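Inositol-1-monophosphatase (Nostoc sp., PDB 5ZHH) hydrolyses the phosphate ester of inositol monophosphates to free myo-inositol and inorganic phosphate, as a member of the inositol monophosphatase family. Local coordinates at the interface of chains A and B and the interface of chains A and C. Coordinates in Å, arbitrary orientation; residue numbers count along the deposited sequence, not the author numbering. Chains: chain A/B/C, Inositol-1-monophosphatase.

Contact 1: the interface of chains A and B. Residues chain A 2, 6, 9-10; chain B 10, 57, 60-61.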
loop_
_atom_site.group_PDB
_atom_site.type_symbol
_atom_site.label_atom_id
_atom_site.label_comp_id
_atom_site.label_asym_id
_atom_site.label_seq_id
_atom_site.Cartn_x
_atom_site.Cartn_y
_atom_site.Cartn_z
ATOM N N THR A 2 25.266 14.825 8.728
ATOM C CA THR A 2 25.188 15.054 10.165
ATOM C C THR A 2 24.563 16.420 10.458
ATOM O O THR A 2 23.453 16.492 10.999
ATOM C CB THR A 2 26.550 14.921 10.862
ATOM O OG1 THR A 2 26.965 13.548 10.813
ATOM C CG2 THR A 2 26.453 15.397 12.316
ATOM N N THR A 6 20.642 16.297 10.364
ATOM C CA THR A 6 19.699 16.735 11.389
ATOM C C THR A 6 18.568 17.555 10.777
ATOM O O THR A 6 17.394 17.352 11.110
ATOM C CB THR A 6 20.440 17.541 12.458
ATOM O OG1 THR A 6 21.337 16.676 13.158
ATOM C CG2 THR A 6 19.465 18.164 13.455
ATOM N N ASP A 9 16.337 15.090 8.821
ATOM C CA ASP A 9 15.492 14.285 9.699
ATOM C C ASP A 9 14.225 15.038 10.078
ATOM O O ASP A 9 13.130 14.468 10.085
ATOM C CB ASP A 9 16.255 13.886 10.968
ATOM C CG ASP A 9 17.342 12.862 10.714
ATOM O OD1 ASP A 9 17.344 12.225 9.639
ATOM O OD2 ASP A 9 18.197 12.692 11.610
ATOM N N ILE A 10 14.363 16.316 10.443
ATOM C CA ILE A 10 13.213 17.079 10.916
ATOM C C ILE A 10 12.289 17.436 9.758
ATOM O O ILE A 10 11.058 17.391 9.889
ATOM C CB ILE A 10 13.680 18.336 11.670
ATOM C CG1 ILE A 10 14.440 17.939 12.931
ATOM C CG2 ILE A 10 12.489 19.212 12.028
ATOM C CD1 ILE A 10 13.714 16.935 13.767
ATOM N N ILE B 10 11.836 12.532 16.988
ATOM C CA ILE B 10 13.101 11.892 16.638
ATOM C C ILE B 10 12.972 10.373 16.694
ATOM O O ILE B 10 13.527 9.656 15.851
ATOM C CB ILE B 10 14.217 12.393 17.574
ATOM C CG1 ILE B 10 14.418 13.901 17.421
ATOM C CG2 ILE B 10 15.520 11.643 17.303
ATOM C CD1 ILE B 10 14.547 14.362 16.008
ATOM N N ILE B 57 21.042 8.063 14.966
ATOM C CA ILE B 57 20.048 9.128 14.999
ATOM C C ILE B 57 19.857 9.648 16.420
ATOM O O ILE B 57 19.903 10.858 16.665
ATOM C CB ILE B 57 18.720 8.633 14.403
ATOM C CG1 ILE B 57 18.902 8.319 12.911
ATOM C CG2 ILE B 57 17.632 9.676 14.619
ATOM C CD1 ILE B 57 17.720 7.584 12.281
ATOM N N ARG B 60 22.941 11.534 17.678
ATOM C CA ARG B 60 23.191 12.797 16.991
ATOM C C ARG B 60 22.234 13.886 17.463
ATOM O O ARG B 60 22.631 15.047 17.611
ATOM C CB ARG B 60 23.082 12.607 15.479
ATOM C CG ARG B 60 23.146 13.911 14.697
ATOM C CD ARG B 60 23.343 13.687 13.204
ATOM N NE ARG B 60 22.643 12.499 12.733
ATOM C CZ ARG B 60 21.345 12.466 12.463
ATOM N NH1 ARG B 60 20.605 13.553 12.634
ATOM N NH2 ARG B 60 20.787 11.347 12.035
ATOM N N HIS B 61 20.967 13.536 17.698
ATOM C CA HIS B 61 20.004 14.520 18.185
ATOM C C HIS B 61 20.117 14.740 19.691
ATOM O O HIS B 61 19.907 15.862 20.168
ATOM C CB HIS B 61 18.578 14.090 17.839
ATOM C CG HIS B 61 18.247 14.194 16.380
ATOM N ND1 HIS B 61 17.773 15.353 15.809
ATOM C CD2 HIS B 61 18.286 13.273 15.386
ATOM C CE1 HIS B 61 17.556 15.151 14.521
ATOM N NE2 HIS B 61 17.860 13.898 14.238
#

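Contact 2: the interface of chains A and C. Residues chain A 100, 123-124; chain C 124, 126, 202.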
loop_
_atom_site.group_PDB
_atom_site.type_symbol
_atom_site.label_atom_id
_atom_site.label_comp_id
_atom_site.label_asym_id
_atom_site.label_seq_id
_atom_site.Cartn_x
_atom_site.Cartn_y
_atom_site.Cartn_z
ATOM N N PRO A 100 -4.552 13.134 -8.730
ATOM C CA PRO A 100 -3.487 12.584 -7.859
ATOM C C PRO A 100 -2.085 13.048 -8.241
ATOM O O PRO A 100 -1.246 12.282 -8.717
ATOM C CB PRO A 100 -3.672 11.073 -8.037
ATOM C CG PRO A 100 -4.193 10.924 -9.431
ATOM C CD PRO A 100 -4.956 12.184 -9.780
ATOM N N PHE A 123 -0.748 10.817 -1.404
ATOM C CA PHE A 123 -1.729 9.958 -2.062
ATOM C C PHE A 123 -1.091 8.666 -2.552
ATOM O O PHE A 123 -1.674 7.587 -2.399
ATOM C CB PHE A 123 -2.392 10.698 -3.225
ATOM C CG PHE A 123 -3.550 9.948 -3.834
ATOM C CD1 PHE A 123 -4.820 10.036 -3.283
ATOM C CD2 PHE A 123 -3.364 9.135 -4.940
ATOM C CE1 PHE A 123 -5.885 9.341 -3.835
ATOM C CE2 PHE A 123 -4.423 8.435 -5.492
ATOM C CZ PHE A 123 -5.682 8.539 -4.937
ATOM N N HIS A 124 0.103 8.753 -3.141
ATOM C CA HIS A 124 0.855 7.584 -3.582
ATOM C C HIS A 124 1.883 7.133 -2.558
ATOM O O HIS A 124 2.584 6.140 -2.793
ATOM C CB HIS A 124 1.557 7.883 -4.906
ATOM C CG HIS A 124 0.614 8.229 -6.013
ATOM N ND1 HIS A 124 0.701 9.406 -6.727
ATOM C CD2 HIS A 124 -0.437 7.550 -6.531
ATOM C CE1 HIS A 124 -0.257 9.437 -7.637
ATOM N NE2 HIS A 124 -0.960 8.323 -7.541
ATOM N N HIS C 124 -0.113 1.880 -9.573
ATOM C CA HIS C 124 -0.856 2.421 -8.444
ATOM C C HIS C 124 -1.908 1.460 -7.919
ATOM O O HIS C 124 -2.607 1.796 -6.959
ATOM C CB HIS C 124 -1.520 3.741 -8.833
ATOM C CG HIS C 124 -0.550 4.790 -9.269
ATOM N ND1 HIS C 124 0.513 5.187 -8.486
ATOM C CD2 HIS C 124 -0.483 5.530 -10.400
ATOM C CE1 HIS C 124 1.197 6.122 -9.120
ATOM N NE2 HIS C 124 0.610 6.352 -10.281
ATOM N N GLU C 126 -4.843 0.529 -9.239
ATOM C CA GLU C 126 -6.180 1.090 -9.378
ATOM C C GLU C 126 -6.903 0.335 -10.480
ATOM O O GLU C 126 -6.458 0.340 -11.635
ATOM C CB GLU C 126 -6.139 2.591 -9.679
ATOM C CG GLU C 126 -5.634 3.414 -8.507
ATOM C CD GLU C 126 -5.889 4.895 -8.677
ATOM O OE1 GLU C 126 -5.956 5.359 -9.835
ATOM O OE2 GLU C 126 -6.014 5.591 -7.647
ATOM N N ARG C 202 -11.763 12.910 -11.283
ATOM C CA ARG C 202 -10.488 13.581 -11.053
ATOM C C ARG C 202 -10.237 14.675 -12.083
ATOM O O ARG C 202 -9.495 15.626 -11.813
ATOM C CB ARG C 202 -9.350 12.569 -11.084
ATOM C CG ARG C 202 -9.320 11.651 -9.856
ATOM C CD ARG C 202 -8.407 10.456 -10.112
ATOM N NE ARG C 202 -8.421 9.526 -8.985
ATOM C CZ ARG C 202 -7.664 8.437 -8.900
ATOM N NH1 ARG C 202 -7.756 7.649 -7.835
ATOM N NH2 ARG C 202 -6.812 8.142 -9.870
#

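Contact 3: the interface of chains A and C. Residues chain A 170, 172, 175-176, 266; chain C 172, 175-176, 269.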
loop_
_atom_site.group_PDB
_atom_site.type_symbol
_atom_site.label_atom_id
_atom_site.label_comp_id
_atom_site.label_asym_id
_atom_site.label_seq_id
_atom_site.Cartn_x
_atom_site.Cartn_y
_atom_site.Cartn_z
ATOM N N ASN A 170 3.526 33.093 -22.391
ATOM C CA ASN A 170 2.693 32.224 -21.569
ATOM C C ASN A 170 3.177 30.778 -21.506
ATOM O O ASN A 170 2.507 29.954 -20.876
ATOM C CB ASN A 170 1.246 32.260 -22.070
ATOM C CG ASN A 170 1.144 32.103 -23.573
ATOM O OD1 ASN A 170 1.895 31.343 -24.183
ATOM N ND2 ASN A 170 0.219 32.838 -24.182
ATOM N N TYR A 172 3.243 28.701 -23.985
ATOM C CA TYR A 172 2.604 27.840 -24.981
ATOM C C TYR A 172 3.542 27.541 -26.141
ATOM O O TYR A 172 3.597 26.402 -26.626
ATOM C CB TYR A 172 1.329 28.480 -25.525
ATOM C CG TYR A 172 0.228 28.668 -24.522
ATOM C CD1 TYR A 172 0.269 28.039 -23.281
ATOM C CD2 TYR A 172 -0.866 29.464 -24.820
ATOM C CE1 TYR A 172 -0.739 28.216 -22.363
ATOM C CE2 TYR A 172 -1.884 29.640 -23.910
ATOM C CZ TYR A 172 -1.814 29.011 -22.681
ATOM O OH TYR A 172 -2.818 29.176 -21.761
ATOM N N PHE A 175 5.894 24.903 -25.134
ATOM C CA PHE A 175 5.236 23.601 -25.055
ATOM C C PHE A 175 5.070 22.986 -26.440
ATOM O O PHE A 175 5.350 21.798 -26.642
ATOM C CB PHE A 175 3.877 23.741 -24.366
ATOM C CG PHE A 175 3.088 22.465 -24.326
ATOM C CD1 PHE A 175 3.286 21.546 -23.301
ATOM C CD2 PHE A 175 2.142 22.184 -25.306
ATOM C CE1 PHE A 175 2.561 20.371 -23.254
ATOM C CE2 PHE A 175 1.412 21.005 -25.264
ATOM C CZ PHE A 175 1.630 20.095 -24.237
ATOM N N CYS A 176 4.625 23.785 -27.416
ATOM C CA CYS A 176 4.460 23.258 -28.765
ATOM C C CYS A 176 5.804 22.877 -29.373
ATOM O O CYS A 176 5.934 21.805 -29.975
ATOM C CB CYS A 176 3.744 24.283 -29.646
ATOM S SG CYS A 176 2.086 24.705 -29.079
ATOM N N LEU A 266 4.225 31.491 -31.519
ATOM C CA LEU A 266 3.023 30.789 -31.961
ATOM C C LEU A 266 2.573 31.285 -33.331
ATOM O O LEU A 266 2.093 30.499 -34.157
ATOM C CB LEU A 266 1.904 30.943 -30.930
ATOM C CG LEU A 266 2.050 30.110 -29.651
ATOM C CD1 LEU A 266 0.872 30.332 -28.708
ATOM C CD2 LEU A 266 2.204 28.633 -29.986
ATOM N N TYR C 172 -2.506 21.298 -30.936
ATOM C CA TYR C 172 -1.853 22.324 -30.124
ATOM C C TYR C 172 -2.758 23.527 -29.913
ATOM O O TYR C 172 -2.789 24.101 -28.818
ATOM C CB TYR C 172 -0.555 22.793 -30.773
ATOM C CG TYR C 172 0.527 21.756 -30.878
ATOM C CD1 TYR C 172 0.426 20.536 -30.213
ATOM C CD2 TYR C 172 1.653 21.996 -31.642
ATOM C CE1 TYR C 172 1.418 19.586 -30.318
ATOM C CE2 TYR C 172 2.652 21.058 -31.745
ATOM C CZ TYR C 172 2.528 19.850 -31.085
ATOM O OH TYR C 172 3.520 18.905 -31.185
ATOM N N PHE C 175 -5.192 22.793 -27.283
ATOM C CA PHE C 175 -4.559 22.789 -25.968
ATOM C C PHE C 175 -4.379 24.209 -25.445
ATOM O O PHE C 175 -4.654 24.484 -24.270
ATOM C CB PHE C 175 -3.211 22.062 -26.030
ATOM C CG PHE C 175 -2.446 22.090 -24.734
ATOM C CD1 PHE C 175 -2.681 21.129 -23.755
ATOM C CD2 PHE C 175 -1.498 23.075 -24.492
ATOM C CE1 PHE C 175 -1.980 21.153 -22.559
ATOM C CE2 PHE C 175 -0.796 23.109 -23.301
ATOM C CZ PHE C 175 -1.036 22.140 -22.329
ATOM N N CYS C 176 -3.912 25.129 -26.299
ATOM C CA CYS C 176 -3.726 26.508 -25.858
ATOM C C CYS C 176 -5.059 27.173 -25.540
ATOM O O CYS C 176 -5.193 27.855 -24.515
ATOM C CB CYS C 176 -2.970 27.302 -26.926
ATOM S SG CYS C 176 -1.306 26.682 -27.266
ATOM N N TRP C 269 -2.294 33.679 -32.488
ATOM C CA TRP C 269 -1.644 34.107 -31.254
ATOM C C TRP C 269 -0.441 34.993 -31.585
ATOM O O TRP C 269 0.276 35.455 -30.695
ATOM C CB TRP C 269 -1.207 32.897 -30.419
ATOM C CG TRP C 269 -2.339 32.054 -29.871
ATOM C CD1 TRP C 269 -3.107 31.160 -30.561
ATOM C CD2 TRP C 269 -2.803 32.015 -28.511
ATOM N NE1 TRP C 269 -4.024 30.569 -29.716
ATOM C CE2 TRP C 269 -3.860 31.080 -28.456
ATOM C CE3 TRP C 269 -2.433 32.684 -27.340
ATOM C CZ2 TRP C 269 -4.550 30.802 -27.279
ATOM C CZ3 TRP C 269 -3.121 32.402 -26.169
ATOM C CH2 TRP C 269 -4.167 31.470 -26.151
#

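Contact 1: the interface of chains A and B
A:Asp9 and A:Thr6 on helix 3-25 meet B:Arg60 and B:His61 at the end of helix 44-61. This is a helix-to-helix patch between two copies of an inositol monophosphatase family enzyme. The deposited assembly includes it, but the structure alone does not show whether it forms in solution.

The charged contact centres on one carboxylate oxygen, A:Asp9 OD2. B:Arg60 forms a salt bridge to it, with NH1 2.8 Å from OD2. NH2 of the same guanidinium also bonds to OD2, on the syn lone pair. NH1 comes from the anti side, 35° out of the carboxylate plane. OD2 lies in the guanidinium plane, and the carboxylate is turned 46° against it. A bend at chi3 of B:Arg60, 36°, turns the guanidinium toward the carboxylate.

Further hydrogen bonds flank the salt bridge. B:His61 NE2 donates to the anti lone pair of A:Asp9 OD2 at 2.9 Å, almost straight and in the imidazole plane. OD2 accepts from B:His61 NE2 and from both B:Arg60 nitrogens, which would probably favour its charged form. B:Arg60 NH1 also donates to the hydroxyl OG1 of A:Thr6. That hydroxyl donates in turn to the carbonyl of A:Thr2, with OG1 to O at 3.0 Å; A:Thr2 is poorly ordered.

Apolar contacts close the patch. A:Thr6 CG2 packs 3.7 Å from B:His61 CE1. A:Ile10 and B:Ile10 touch through their CD1 methyls at 3.5 Å.

Contact 2: the interface of chains A and C
A:His124 and C:His124 stack on each other where two copies of the inositol monophosphatase fold meet. Each sits in the turn between strands 113-121 and 126-131. The interface is two-fold symmetric, and here the same residue faces itself. It probably belongs to the dimer typical of the family.

The imidazoles overlap off-centre, with ring centroids 4.0 Å apart and planes 20° from parallel. CE1 of C:His124 lies over one face of A:His124, toward the rim, 3.4 Å from CD2 of that ring. The two rings are modelled with opposite flips: chi2 is 124° in A:His124 and about half a turn away in C:His124. As modelled, ND1 of C:His124 faces CD2 of A:His124.

The CD2 edge of A:Phe123 touches the opposite face of A:His124, near the rim. With CG anti to the backbone N (chi1 -172°), the phenyl ring points across to C:Arg202. The phenyl and guanidinium planes are perpendicular. CZ of A:Phe123 lies above the guanidinium plane, beyond its rim, 3.7 Å from NH1 of C:Arg202. A:Pro100 sits on the same side, past the NH2 rim, its CG 3.8 Å from NH2 of C:Arg202.

C:Glu126 holds that guanidinium end-on within its own chain. C:Arg202 NH1 bonds to OE2 of C:Glu126 at 2.7 Å, and NH2 bonds to OE1 at 2.9 Å. This paired grip probably limits its rotation beside A:Phe123. OE2 also lies in the phenyl plane, 3.9 Å from A:Phe123 CE2.

Contact 3: the interface of chains A and C
A:Phe175 and C:Phe175 lie on regular helical backbone, with phi -60° and psi near -45°, in two copies of helix 172-181 that run antiparallel across the two-fold axis. With chi1 at 176°, CG opposite the backbone N, both phenyl groups project across that axis from opposite directions. Their rings stack off-centre and nearly parallel, and the two CE2 atoms touch at 3.6 Å. With an alanine at A:Phe175, C:Phe175 would probably lose the ring covering one of its faces and be freer to turn.

Beside this stack, the thiols of A:Cys176 and C:Cys176 pack against C:Tyr172 and A:Tyr172. C:Cys176 SG is 3.6 Å from CB of A:Tyr172, and A:Cys176 SG is 3.7 Å from CB of C:Tyr172. The A:Tyr172 ring is sandwiched, with CA of C:Cys176 over one face and the amide carbon of A:Asn170 over the other. A:Asn170 also caps the helix start: its OD1 accepts from the backbone N of A:Tyr172 at 3.0 Å.

A:Tyr172 turns its CE2 edge toward the face of the six-membered ring of C:Trp269, just past the CH2 rim, with CE2 to CH2 at 3.7 Å. A:Leu266 runs alongside the tryptophan and points the same way, with the two CB atoms 3.7 Å apart.

The patch thus joins the start of helix 172-181 to the C-terminal tail. There the 3-10 helix 266-268 of chain A packs against the last modelled residue of chain C.

Contact 2 and contact 3 belong to the same A–C interface, with their C-alpha centres about 28 Å apart. One uses mainly the turn after strand 113-121, the other helix 172-181 and the C-terminal tail. Contact 1 joins chain A to chain B through helices 3-25 and 44-61, about 31 Å from contact 2 and 47 Å from contact 3. In all three, a residue meets its own copy: Ile10, His124 and Phe175. The patches share no residues, and in the crystal chain A contacts both partners at once. Two distinct two-fold interfaces would fit the four-copy assembly, perhaps as paired dimers.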